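Local coordinates for protein DNA polymerase III subunit beta (Deinococcus radiodurans, PDB 4TRT) that probably tethers DNA polymerases and other proteins to DNA and makes them processive, forming a ring-shaped head-to-tail homodimer around the duplex, at residues A[118-123]-A[223-228]; A[124-129]-A[208-213]; A[134-139]-A[178-183]; A[150-155]-A[188-193]. One frame throughout, in Å; residues are numbered along the deposited sequence.

Contact 1. Residues A[118-123]-A[223-228]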
loop_
_atom_site.group_PDB
_atom_site.type_symbol
_atom_site.label_atom_id
_atom_site.label_comp_id
_atom_site.label_asym_id
_atom_site.label_seq_id
_atom_site.Cartn_x
_atom_site.Cartn_y
_atom_site.Cartn_z
ATOM N N LEU A 118 23.472 -26.263 1.894
ATOM C CA LEU A 118 22.463 -26.130 2.939
ATOM C C LEU A 118 21.876 -27.512 3.207
ATOM O O LEU A 118 21.484 -28.195 2.270
ATOM C CB LEU A 118 21.365 -25.151 2.508
ATOM C CG LEU A 118 21.807 -23.725 2.180
ATOM C CD1 LEU A 118 20.667 -22.924 1.553
ATOM C CD2 LEU A 118 22.370 -23.028 3.408
ATOM N N SER A 119 21.831 -27.916 4.478
ATOM C CA SER A 119 21.365 -29.251 4.871
ATOM C C SER A 119 20.130 -29.143 5.747
ATOM O O SER A 119 20.140 -28.422 6.740
ATOM C CB SER A 119 22.438 -30.019 5.666
ATOM O OG SER A 119 23.253 -30.824 4.833
ATOM N N PHE A 120 19.094 -29.896 5.395
ATOM C CA PHE A 120 17.853 -29.912 6.141
ATOM C C PHE A 120 17.608 -31.336 6.674
ATOM O O PHE A 120 17.232 -32.217 5.906
ATOM C CB PHE A 120 16.699 -29.448 5.243
ATOM C CG PHE A 120 16.877 -28.047 4.702
ATOM C CD1 PHE A 120 17.572 -27.826 3.515
ATOM C CD2 PHE A 120 16.347 -26.956 5.371
ATOM C CE1 PHE A 120 17.741 -26.544 3.022
ATOM C CE2 PHE A 120 16.512 -25.666 4.878
ATOM C CZ PHE A 120 17.205 -25.461 3.707
ATOM N N PRO A 121 17.852 -31.575 7.980
ATOM C CA PRO A 121 17.583 -32.910 8.546
ATOM C C PRO A 121 16.094 -33.259 8.572
ATOM O O PRO A 121 15.254 -32.358 8.612
ATOM C CB PRO A 121 18.157 -32.817 9.964
ATOM C CG PRO A 121 18.245 -31.361 10.265
ATOM C CD PRO A 121 18.515 -30.691 8.956
ATOM N N ALA A 122 15.786 -34.558 8.557
ATOM C CA ALA A 122 14.423 -35.062 8.331
ATOM C C ALA A 122 13.743 -35.754 9.530
ATOM O O ALA A 122 12.521 -35.849 9.573
ATOM C CB ALA A 122 14.436 -36.020 7.142
ATOM N N GLN A 123 14.520 -36.251 10.488
ATOM C CA GLN A 123 13.960 -37.042 11.592
ATOM C C GLN A 123 12.723 -36.386 12.217
ATOM O O GLN A 123 12.801 -35.263 12.741
ATOM C CB GLN A 123 15.028 -37.286 12.664
ATOM C CG GLN A 123 14.506 -37.924 13.945
ATOM C CD GLN A 123 15.615 -38.475 14.818
ATOM O OE1 GLN A 123 16.366 -39.356 14.400
ATOM N NE2 GLN A 123 15.720 -37.968 16.040
ATOM N N ARG A 223 6.194 -29.574 1.213
ATOM C CA ARG A 223 7.093 -28.914 0.248
ATOM C C ARG A 223 8.121 -27.911 0.793
ATOM O O ARG A 223 9.090 -27.636 0.095
ATOM C CB ARG A 223 6.307 -28.288 -0.912
ATOM C CG ARG A 223 5.605 -29.318 -1.789
ATOM C CD ARG A 223 4.740 -28.647 -2.815
ATOM N NE ARG A 223 4.040 -29.617 -3.650
ATOM C CZ ARG A 223 3.268 -29.287 -4.678
ATOM N NH1 ARG A 223 3.111 -28.013 -5.022
ATOM N NH2 ARG A 223 2.651 -30.235 -5.376
ATOM N N VAL A 224 7.937 -27.371 2.003
ATOM C CA VAL A 224 8.909 -26.440 2.574
ATOM C C VAL A 224 9.706 -27.049 3.723
ATOM O O VAL A 224 9.145 -27.775 4.545
ATOM C CB VAL A 224 8.227 -25.165 3.115
ATOM C CG1 VAL A 224 9.244 -24.290 3.821
ATOM C CG2 VAL A 224 7.560 -24.380 1.998
ATOM N N LYS A 225 11.006 -26.745 3.770
ATOM C CA LYS A 225 11.864 -27.053 4.909
ATOM C C LYS A 225 12.536 -25.760 5.376
ATOM O O LYS A 225 13.041 -24.991 4.553
ATOM C CB LYS A 225 12.941 -28.057 4.521
ATOM C CG LYS A 225 12.430 -29.265 3.751
ATOM C CD LYS A 225 13.553 -30.262 3.526
ATOM C CE LYS A 225 13.057 -31.615 3.042
ATOM N NZ LYS A 225 13.028 -31.664 1.567
ATOM N N MET A 226 12.555 -25.516 6.683
ATOM C CA MET A 226 13.178 -24.302 7.218
ATOM C C MET A 226 14.091 -24.650 8.364
ATOM O O MET A 226 13.666 -25.361 9.295
ATOM C CB MET A 226 12.114 -23.308 7.695
ATOM C CG MET A 226 12.695 -21.993 8.199
ATOM S SD MET A 226 11.492 -20.822 8.836
ATOM C CE MET A 226 10.883 -20.082 7.334
ATOM N N ASN A 227 15.324 -24.142 8.308
ATOM C CA ASN A 227 16.257 -24.192 9.430
ATOM C C ASN A 227 16.221 -22.857 10.160
ATOM O O ASN A 227 16.263 -21.790 9.527
ATOM C CB ASN A 227 17.706 -24.449 8.979
ATOM C CG ASN A 227 17.919 -25.829 8.386
ATOM O OD1 ASN A 227 17.200 -26.778 8.713
ATOM N ND2 ASN A 227 18.942 -25.955 7.527
ATOM N N LEU A 228 16.153 -22.919 11.487
ATOM C CA LEU A 228 16.225 -21.727 12.320
ATOM C C LEU A 228 16.990 -22.014 13.591
ATOM O O LEU A 228 17.116 -23.173 14.000
ATOM C CB LEU A 228 14.846 -21.218 12.688
ATOM C CG LEU A 228 13.898 -22.267 13.276
ATOM C CD1 LEU A 228 13.174 -21.776 14.523
ATOM C CD2 LEU A 228 12.908 -22.721 12.207
#
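Lys225, the first residue of 223-228 to meet the connecting loop, crosses Phe120 obliquely with its aliphatic chain. Its CD comes to 3.7 Å from Phe120 CB, and its CB rests by the CD2 and CG side of the ring, while the ammonium end leads away from the loop. The carbonyl of the same residue also borders the ring, Lys225 O lying 3.6 Å from Phe120 CE2. Met226 turns its side chain to the other side of the strand and offers only its backbone N, a loose neighbour of the ring. Asn227 carries the polar half. Its CG is anti to its own carbonyl carbon (chi1 -67°), which sets CG on the loop side of the strand; from there ND2 donates to Ser119 O at 2.9 Å with an N-H...O angle of 158°. The donor stands above the carbonyl plane of Ser119, whereas the acceptor lies near the plane of the amide. The same ND2 sits over one face of Phe120, 3.5 Å from CD2, with amide and ring planes 26° apart. Thr218 OG1 and Asp53 OD2 hold OD1 and ND2 in addition, which should fix the flip of the amide. An alanine at Asn227 would take away the amide that lies over one face of the Phe120 ring and would probably leave Ser119 O without this donor. Strand 224-229 is flanked by strands 52-59 and 216-220, whose Ser55 and Thr218 touch Phe120 and Pro121, respectively; on its other face Met226 packs against helix 193-202 and Val224 against helix 8-21.

Contact 2. Residues A[124-129]-A[208-213]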
loop_
_atom_site.group_PDB
_atom_site.type_symbol
_atom_site.label_atom_id
_atom_site.label_comp_id
_atom_site.label_asym_id
_atom_site.label_seq_id
_atom_site.Cartn_x
_atom_site.Cartn_y
_atom_site.Cartn_z
ATOM N N ALA A 124 11.588 -37.082 12.153
ATOM C CA ALA A 124 10.330 -36.550 12.669
ATOM C C ALA A 124 10.256 -36.706 14.186
ATOM O O ALA A 124 9.714 -37.686 14.675
ATOM C CB ALA A 124 9.154 -37.259 12.006
ATOM N N ASP A 125 10.794 -35.734 14.920
ATOM C CA ASP A 125 10.812 -35.791 16.388
ATOM C C ASP A 125 9.451 -35.429 16.988
ATOM O O ASP A 125 9.003 -36.064 17.938
ATOM C CB ASP A 125 11.906 -34.881 16.960
ATOM C CG ASP A 125 13.307 -35.388 16.653
ATOM O OD1 ASP A 125 13.541 -36.611 16.781
ATOM O OD2 ASP A 125 14.174 -34.564 16.280
ATOM N N VAL A 126 8.808 -34.406 16.441
ATOM C CA VAL A 126 7.442 -34.051 16.818
ATOM C C VAL A 126 6.649 -33.774 15.557
ATOM O O VAL A 126 7.215 -33.421 14.522
ATOM C CB VAL A 126 7.366 -32.776 17.694
ATOM C CG1 VAL A 126 6.270 -32.912 18.745
ATOM C CG2 VAL A 126 8.693 -32.493 18.360
ATOM N N SER A 127 5.339 -33.926 15.660
ATOM C CA SER A 127 4.415 -33.631 14.578
ATOM C C SER A 127 3.235 -32.837 15.135
ATOM O O SER A 127 2.639 -33.230 16.128
ATOM C CB SER A 127 3.938 -34.937 13.954
ATOM O OG SER A 127 3.005 -34.710 12.916
ATOM N N LEU A 128 2.921 -31.701 14.522
ATOM C CA LEU A 128 1.710 -30.946 14.881
ATOM C C LEU A 128 1.048 -30.394 13.624
ATOM O O LEU A 128 1.561 -30.564 12.518
ATOM C CB LEU A 128 2.025 -29.805 15.870
ATOM C CG LEU A 128 3.333 -29.073 15.639
ATOM C CD1 LEU A 128 3.150 -28.094 14.494
ATOM C CD2 LEU A 128 3.800 -28.353 16.896
ATOM N N ASP A 129 -0.098 -29.747 13.787
ATOM C CA ASP A 129 -0.753 -29.103 12.653
ATOM C C ASP A 129 -0.179 -27.701 12.423
ATOM O O ASP A 129 -0.220 -26.857 13.317
ATOM C CB ASP A 129 -2.258 -29.006 12.849
ATOM C CG ASP A 129 -2.950 -28.443 11.625
ATOM O OD1 ASP A 129 -3.273 -29.226 10.702
ATOM O OD2 ASP A 129 -3.140 -27.216 11.573
ATOM N N ALA A 208 3.043 -30.318 10.192
ATOM C CA ALA A 208 4.357 -29.713 10.279
ATOM C C ALA A 208 5.222 -30.569 11.201
ATOM O O ALA A 208 4.833 -30.847 12.334
ATOM C CB ALA A 208 4.241 -28.306 10.821
ATOM N N ARG A 209 6.388 -30.982 10.720
ATOM C CA ARG A 209 7.285 -31.867 11.469
ATOM C C ARG A 209 8.500 -31.111 11.997
ATOM O O ARG A 209 9.111 -30.342 11.262
ATOM C CB ARG A 209 7.762 -33.016 10.576
ATOM C CG ARG A 209 6.736 -34.130 10.388
ATOM C CD ARG A 209 7.061 -35.105 9.254
ATOM N NE ARG A 209 7.294 -34.474 7.949
ATOM C CZ ARG A 209 6.356 -34.024 7.108
ATOM N NH1 ARG A 209 5.062 -34.093 7.412
ATOM N NH2 ARG A 209 6.724 -33.481 5.947
ATOM N N PHE A 210 8.859 -31.346 13.256
ATOM C CA PHE A 210 10.049 -30.740 13.870
ATOM C C PHE A 210 11.178 -31.762 13.923
ATOM O O PHE A 210 10.968 -32.908 14.335
ATOM C CB PHE A 210 9.773 -30.314 15.318
ATOM C CG PHE A 210 8.894 -29.104 15.475
ATOM C CD1 PHE A 210 8.270 -28.487 14.402
ATOM C CD2 PHE A 210 8.673 -28.594 16.751
ATOM C CE1 PHE A 210 7.462 -27.382 14.599
ATOM C CE2 PHE A 210 7.868 -27.492 16.951
ATOM C CZ PHE A 210 7.269 -26.876 15.872
ATOM N N THR A 211 12.371 -31.339 13.520
ATOM C CA THR A 211 13.585 -32.106 13.743
ATOM C C THR A 211 14.470 -31.266 14.657
ATOM O O THR A 211 14.881 -30.165 14.276
ATOM C CB THR A 211 14.354 -32.369 12.430
ATOM O OG1 THR A 211 13.483 -32.979 11.470
ATOM C CG2 THR A 211 15.562 -33.264 12.691
ATOM N N TYR A 212 14.773 -31.792 15.844
ATOM C CA TYR A 212 15.630 -31.100 16.813
ATOM C C TYR A 212 17.088 -31.189 16.397
ATOM O O TYR A 212 17.542 -32.224 15.932
ATOM C CB TYR A 212 15.493 -31.725 18.202
ATOM C CG TYR A 212 14.099 -31.702 18.760
ATOM C CD1 TYR A 212 13.362 -30.523 18.776
ATOM C CD2 TYR A 212 13.518 -32.850 19.291
ATOM C CE1 TYR A 212 12.085 -30.493 19.296
ATOM C CE2 TYR A 212 12.241 -32.832 19.815
ATOM C CZ TYR A 212 11.530 -31.650 19.816
ATOM O OH TYR A 212 10.266 -31.609 20.343
ATOM N N GLY A 213 17.816 -30.094 16.567
ATOM C CA GLY A 213 19.244 -30.073 16.301
ATOM C C GLY A 213 19.961 -29.418 17.452
ATOM O O GLY A 213 19.351 -29.110 18.475
#
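Leu128 and Phe210 meet obliquely in the apolar centre, Leu128 CD2 lying 3.9 Å from Phe210 CZ. The other branch, Leu128 CD1, rests 3.8 Å from Ala208 CB; CG, between the backbone N and the carbonyl carbon (chi1 38°), is placed so that its two methyls reach both partners. On the same face Leu133 of helix 130-140 and Leu158 of strand 155-161 also touch Phe210. The strands run antiparallel, with Val126-Phe210 and Leu128-Ala208 as hydrogen-bonded pairs, and 126-129 is the edge strand of its sheet within the chain. The pairing ends in a classic beta bulge: Asp125 N (2.9 Å) and, weakly, Val126 N both donate to Phe210 O. Nearby, Ala124 CB brushes Arg209 CD. Asp125, in the bulge, accepts Tyr212 N on the anti lone pair of OD2 at 2.9 Å, while Gln123 NE2 holds OD1. Carboxylate and phenol ring are only 8° from parallel, and Asp125 CB lies 3.5 Å from Tyr212 CD2. An alanine at Tyr212 would remove the ring that lies beside Asp125 CB and its carboxylate, and would probably leave Lys187 without both the hydroxyl bonded to its backbone N and its cation-pi partner.

Contact 3. Residues A[134-139]-A[178-183]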
loop_
_atom_site.group_PDB
_atom_site.type_symbol
_atom_site.label_atom_id
_atom_site.label_comp_id
_atom_site.label_asym_id
_atom_site.label_seq_id
_atom_site.Cartn_x
_atom_site.Cartn_y
_atom_site.Cartn_z
ATOM N N SER A 134 0.642 -21.888 13.349
ATOM C CA SER A 134 0.728 -20.554 12.770
ATOM C C SER A 134 -0.215 -19.551 13.431
ATOM O O SER A 134 0.183 -18.435 13.748
ATOM C CB SER A 134 0.429 -20.610 11.274
ATOM O OG SER A 134 0.616 -19.327 10.691
ATOM N N ARG A 135 -1.469 -19.939 13.628
ATOM C CA ARG A 135 -2.432 -19.035 14.274
ATOM C C ARG A 135 -2.043 -18.798 15.750
ATOM O O ARG A 135 -2.172 -17.688 16.237
ATOM C CB ARG A 135 -3.888 -19.508 14.062
ATOM C CG ARG A 135 -4.558 -18.882 12.830
ATOM C CD ARG A 135 -5.936 -19.435 12.495
ATOM N NE ARG A 135 -5.852 -20.538 11.532
ATOM C CZ ARG A 135 -5.789 -21.842 11.823
ATOM N NH1 ARG A 135 -5.810 -22.271 13.076
ATOM N NH2 ARG A 135 -5.709 -22.734 10.835
ATOM N N ALA A 136 -1.489 -19.805 16.431
ATOM C CA ALA A 136 -0.973 -19.616 17.788
ATOM C C ALA A 136 0.190 -18.625 17.797
ATOM O O ALA A 136 0.186 -17.671 18.572
ATOM C CB ALA A 136 -0.567 -20.939 18.422
ATOM N N PHE A 137 1.168 -18.832 16.922
ATOM C CA PHE A 137 2.271 -17.873 16.747
ATOM C C PHE A 137 1.784 -16.451 16.518
ATOM O O PHE A 137 2.263 -15.512 17.160
ATOM C CB PHE A 137 3.171 -18.249 15.561
ATOM C CG PHE A 137 4.186 -19.325 15.848
ATOM C CD1 PHE A 137 4.705 -19.539 17.122
ATOM C CD2 PHE A 137 4.682 -20.092 14.796
ATOM C CE1 PHE A 137 5.658 -20.525 17.337
ATOM C CE2 PHE A 137 5.634 -21.065 15.009
ATOM C CZ PHE A 137 6.115 -21.292 16.279
ATOM N N SER A 138 0.831 -16.293 15.605
ATOM C CA SER A 138 0.318 -14.969 15.231
ATOM C C SER A 138 -0.428 -14.291 16.380
ATOM O O SER A 138 -0.496 -13.072 16.430
ATOM C CB SER A 138 -0.636 -15.073 14.040
ATOM O OG SER A 138 0.065 -15.408 12.870
ATOM N N SER A 139 -0.993 -15.095 17.281
ATOM C CA SER A 139 -1.736 -14.587 18.425
ATOM C C SER A 139 -0.830 -14.053 19.529
ATOM O O SER A 139 -1.275 -13.194 20.298
ATOM C CB SER A 139 -2.636 -15.677 19.007
ATOM O OG SER A 139 -3.591 -16.055 18.034
ATOM N N ARG A 178 -1.234 -18.730 23.814
ATOM C CA ARG A 178 -2.255 -19.481 23.110
ATOM C C ARG A 178 -1.990 -20.981 23.210
ATOM O O ARG A 178 -0.893 -21.439 22.888
ATOM C CB ARG A 178 -2.358 -19.059 21.649
ATOM C CG ARG A 178 -3.576 -19.679 20.962
ATOM C CD ARG A 178 -4.288 -18.714 20.037
ATOM N NE ARG A 178 -5.603 -19.224 19.659
ATOM C CZ ARG A 178 -6.472 -18.575 18.892
ATOM N NH1 ARG A 178 -6.192 -17.368 18.421
ATOM N NH2 ARG A 178 -7.644 -19.133 18.614
ATOM N N ASP A 179 -2.993 -21.709 23.688
ATOM C CA ASP A 179 -3.005 -23.177 23.746
ATOM C C ASP A 179 -3.607 -23.689 22.460
ATOM O O ASP A 179 -4.546 -23.087 21.937
ATOM C CB ASP A 179 -3.863 -23.672 24.924
ATOM C CG ASP A 179 -3.204 -23.439 26.270
ATOM O OD1 ASP A 179 -2.005 -23.759 26.417
ATOM O OD2 ASP A 179 -3.860 -22.913 27.189
ATOM N N PHE A 180 -3.070 -24.796 21.950
ATOM C CA PHE A 180 -3.575 -25.398 20.724
ATOM C C PHE A 180 -3.367 -26.930 20.712
ATOM O O PHE A 180 -2.499 -27.435 21.419
ATOM C CB PHE A 180 -2.910 -24.722 19.516
ATOM C CG PHE A 180 -1.410 -24.863 19.473
ATOM C CD1 PHE A 180 -0.596 -24.029 20.216
ATOM C CD2 PHE A 180 -0.812 -25.825 18.662
ATOM C CE1 PHE A 180 0.787 -24.156 20.176
ATOM C CE2 PHE A 180 0.573 -25.960 18.614
ATOM C CZ PHE A 180 1.373 -25.122 19.369
ATOM N N PRO A 181 -4.174 -27.675 19.924
ATOM C CA PRO A 181 -4.007 -29.138 19.838
ATOM C C PRO A 181 -2.627 -29.573 19.339
ATOM O O PRO A 181 -2.069 -28.962 18.423
ATOM C CB PRO A 181 -5.086 -29.567 18.832
ATOM C CG PRO A 181 -6.071 -28.449 18.803
ATOM C CD PRO A 181 -5.305 -27.202 19.105
ATOM N N ALA A 182 -2.090 -30.632 19.933
ATOM C CA ALA A 182 -0.779 -31.136 19.545
ATOM C C ALA A 182 -0.750 -32.667 19.580
ATOM O O ALA A 182 -1.433 -33.299 20.392
ATOM C CB ALA A 182 0.295 -30.553 20.453
ATOM N N SER A 183 0.013 -33.257 18.663
ATOM C CA SER A 183 0.349 -34.677 18.738
ATOM C C SER A 183 1.625 -34.665 19.557
ATOM O O SER A 183 2.738 -34.649 19.022
ATOM C CB SER A 183 0.547 -35.279 17.345
ATOM O OG SER A 183 0.574 -36.693 17.398
#
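Ala136 and Ser139 on one side of helix 130-140 meet Arg178 and Phe180 of strand 175-181, a helix-on-sheet packing within the central domain of the beta subunit. The short segments run antiparallel, at 179°, with their axes 8.4 Å apart. In rings of this family such helices line the central channel, with the sheets on the outside.

The apolar part centres on Ala136. Its CB points to the CD1 side of the Phe180 ring, 3.6 Å from CD1 and 3.9 Å from CE1, in an approach that is oblique to the ring. Phe180 CG stands between its backbone N and carbonyl carbon (chi1 61°), which places CG so that the CD1 side can lie beside Ala136 CB; Leu133 and Glu132 of the helix also touch the ring. Two residues earlier, on the same side of the strand, CB and CG of Arg178 pack against CA and CB of Ala136.

The polar part is a relay through one hydroxyl. Arg178 NH1 donates to Ser139 OG at 2.9 Å, 150° at the hydrogen and slightly tilted from the guanidinium plane. Ser139 OG in turn donates to Arg135 O at 2.8 Å, one turn back in the helix, so the hydroxyl both accepts and gives. Arg178 NE is taken by Gly351 O, which helps to hold the guanidinium in position.

Charges come near without pairing: Arg135 NH1 and Arg178 NH2 lie 6.6 Å apart, like charges whose repulsion is probably weak and is likely to be eased by the salt bridge of Arg135 with Asp205. Beside the hydroxyl bond, Arg178 CD lies 3.4 Å from Ser139 OG.

Contact 4. Residues A[150-155]-A[188-193]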
loop_
_atom_site.group_PDB
_atom_site.type_symbol
_atom_site.label_atom_id
_atom_site.label_comp_id
_atom_site.label_asym_id
_atom_site.label_seq_id
_atom_site.Cartn_x
_atom_site.Cartn_y
_atom_site.Cartn_z
ATOM N N GLN A 150 16.499 -9.485 29.186
ATOM C CA GLN A 150 16.645 -10.942 29.205
ATOM C C GLN A 150 16.489 -11.463 27.800
ATOM O O GLN A 150 15.407 -11.349 27.202
ATOM C CB GLN A 150 15.591 -11.586 30.109
ATOM C CG GLN A 150 15.838 -11.331 31.584
ATOM C CD GLN A 150 14.891 -12.105 32.472
ATOM O OE1 GLN A 150 14.034 -11.517 33.121
ATOM N NE2 GLN A 150 15.024 -13.423 32.488
ATOM N N ALA A 151 17.551 -12.065 27.278
ATOM C CA ALA A 151 17.546 -12.575 25.900
ATOM C C ALA A 151 16.378 -13.525 25.630
ATOM O O ALA A 151 15.777 -13.489 24.554
ATOM C CB ALA A 151 18.879 -13.241 25.569
ATOM N N VAL A 152 16.035 -14.366 26.603
ATOM C CA VAL A 152 14.919 -15.306 26.414
ATOM C C VAL A 152 13.616 -14.627 25.998
ATOM O O VAL A 152 12.823 -15.233 25.254
ATOM C CB VAL A 152 14.658 -16.209 27.647
ATOM C CG1 VAL A 152 15.820 -17.166 27.864
ATOM C CG2 VAL A 152 14.435 -15.376 28.898
ATOM N N PHE A 153 13.384 -13.386 26.452
ATOM C CA PHE A 153 12.125 -12.680 26.119
ATOM C C PHE A 153 12.086 -12.161 24.685
ATOM O O PHE A 153 11.053 -11.666 24.211
ATOM C CB PHE A 153 11.854 -11.518 27.088
ATOM C CG PHE A 153 11.324 -11.940 28.438
ATOM C CD1 PHE A 153 10.411 -12.987 28.575
ATOM C CD2 PHE A 153 11.682 -11.232 29.575
ATOM C CE1 PHE A 153 9.913 -13.338 29.817
ATOM C CE2 PHE A 153 11.181 -11.586 30.822
ATOM C CZ PHE A 153 10.292 -12.638 30.941
ATOM N N ARG A 154 13.195 -12.313 23.982
ATOM C CA ARG A 154 13.269 -11.969 22.576
ATOM C C ARG A 154 12.712 -13.098 21.711
ATOM O O ARG A 154 12.574 -12.939 20.507
ATOM C CB ARG A 154 14.720 -11.600 22.180
ATOM C CG ARG A 154 15.369 -10.592 23.130
ATOM C CD ARG A 154 16.828 -10.295 22.829
ATOM N NE ARG A 154 17.445 -9.655 23.994
ATOM C CZ ARG A 154 18.739 -9.705 24.301
ATOM N NH1 ARG A 154 19.597 -10.358 23.519
ATOM N NH2 ARG A 154 19.176 -9.114 25.413
ATOM N N GLY A 155 12.356 -14.223 22.325
ATOM C CA GLY A 155 11.800 -15.356 21.588
ATOM C C GLY A 155 10.427 -15.790 22.061
ATOM O O GLY A 155 9.871 -15.228 23.011
ATOM N N ASN A 188 10.525 -28.450 25.267
ATOM C CA ASN A 188 10.316 -27.023 25.257
ATOM C C ASN A 188 11.402 -26.334 24.448
ATOM O O ASN A 188 12.580 -26.696 24.541
ATOM C CB ASN A 188 10.254 -26.452 26.670
ATOM C CG ASN A 188 9.017 -26.898 27.424
ATOM O OD1 ASN A 188 8.235 -27.735 26.944
ATOM N ND2 ASN A 188 8.846 -26.363 28.618
ATOM N N LEU A 189 10.971 -25.365 23.647
ATOM C CA LEU A 189 11.817 -24.635 22.700
ATOM C C LEU A 189 11.558 -23.142 22.877
ATOM O O LEU A 189 10.463 -22.756 23.259
ATOM C CB LEU A 189 11.439 -25.005 21.260
ATOM C CG LEU A 189 11.516 -26.479 20.843
ATOM C CD1 LEU A 189 10.843 -26.682 19.500
ATOM C CD2 LEU A 189 12.950 -26.968 20.796
ATOM N N ILE A 190 12.569 -22.322 22.610
ATOM C CA ILE A 190 12.400 -20.882 22.508
ATOM C C ILE A 190 12.876 -20.468 21.123
ATOM O O ILE A 190 14.052 -20.627 20.793
ATOM C CB ILE A 190 13.188 -20.098 23.573
ATOM C CG1 ILE A 190 12.813 -20.591 24.986
ATOM C CG2 ILE A 190 12.918 -18.602 23.401
ATOM C CD1 ILE A 190 13.713 -20.067 26.086
ATOM N N ILE A 191 11.947 -19.951 20.316
ATOM C CA ILE A 191 12.194 -19.610 18.916
ATOM C C ILE A 191 12.372 -18.089 18.767
ATOM O O ILE A 191 11.525 -17.340 19.210
ATOM C CB ILE A 191 11.000 -20.046 18.025
ATOM C CG1 ILE A 191 10.624 -21.506 18.274
ATOM C CG2 ILE A 191 11.286 -19.787 16.546
ATOM C CD1 ILE A 191 11.683 -22.487 17.857
ATOM N N PRO A 192 13.464 -17.628 18.123
ATOM C CA PRO A 192 13.633 -16.181 17.942
ATOM C C PRO A 192 12.421 -15.567 17.238
ATOM O O PRO A 192 11.884 -16.181 16.310
ATOM C CB PRO A 192 14.897 -16.079 17.088
ATOM C CG PRO A 192 15.640 -17.337 17.351
ATOM C CD PRO A 192 14.589 -18.386 17.554
ATOM N N ALA A 193 11.952 -14.414 17.716
ATOM C CA ALA A 193 10.707 -13.808 17.198
ATOM C C ALA A 193 10.737 -13.572 15.688
ATOM O O ALA A 193 9.738 -13.820 15.000
ATOM C CB ALA A 193 10.394 -12.494 17.901
#
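Ile190 and Val152 are brought together by their first torsions. In Ile190, CG1 is anti to the carbonyl carbon (chi1 -55°) and CG2 anti to the backbone N, which gives two separate branches to the partner segment. CD1, at the end of the longer branch, meets Val152 CG1 obliquely at 4.0 Å; that CG1 is likewise anti to its carbonyl carbon. The shorter branch, CG2, lies 3.8 Å from Val152 O and 3.9 Å from Gly155 CA. Val152 belongs to a short 3-10 turn, 151-154, whose last bond, Gly155 N to Val152 O, hands the chain over to strand 155-161. That strand is the neighbour of 189-192, an edge strand of the nine-stranded sheet within this chain, and Gly155 opposite Pro192 forms an antiparallel non-hydrogen-bonded pair. The backbones close in tightly here, with Gly155 CA 3.1 Å from Ile191 O; where a CB would stand, Ile190 CG2 and Ile191 O leave no room. Pro192 is the N-cap of helix 193-202. Next to it Ala193 N, in the first turn, donates to Arg154 O at 3.2 Å, in the carbonyl plane and on a lone pair, and Ala193 CB flanks that oxygen at 3.4 Å. The side chain of Arg154 turns away instead: Ala151 CA lies over the centre of one face of its guanidinium, 3.4 Å from the plane, and NH2 bonds Ala148 O.

How the contacts relate
Contact 1 closes the longest loop along the chain; contact 2 is nested inside it, and contacts 3 and 4, which alternate in sequence, lie within both. Contacts 1 and 2, with centres 11 Å apart, both reach the eight-stranded sheet, contact 1 through strand 224-229 alone, and touch where Gln123 O meets Thr211 OG1. Contacts 3 and 4, 16 Å apart, reach the nine-stranded sheet without touching. Leu189 of contact 4 packs on Phe210 and Tyr212 of contact 2, so the two sheets face each other across the core of the central domain. Each sheet also takes in strands from one of the flanking domains, making the central domain the bridge between the two ends of the chain.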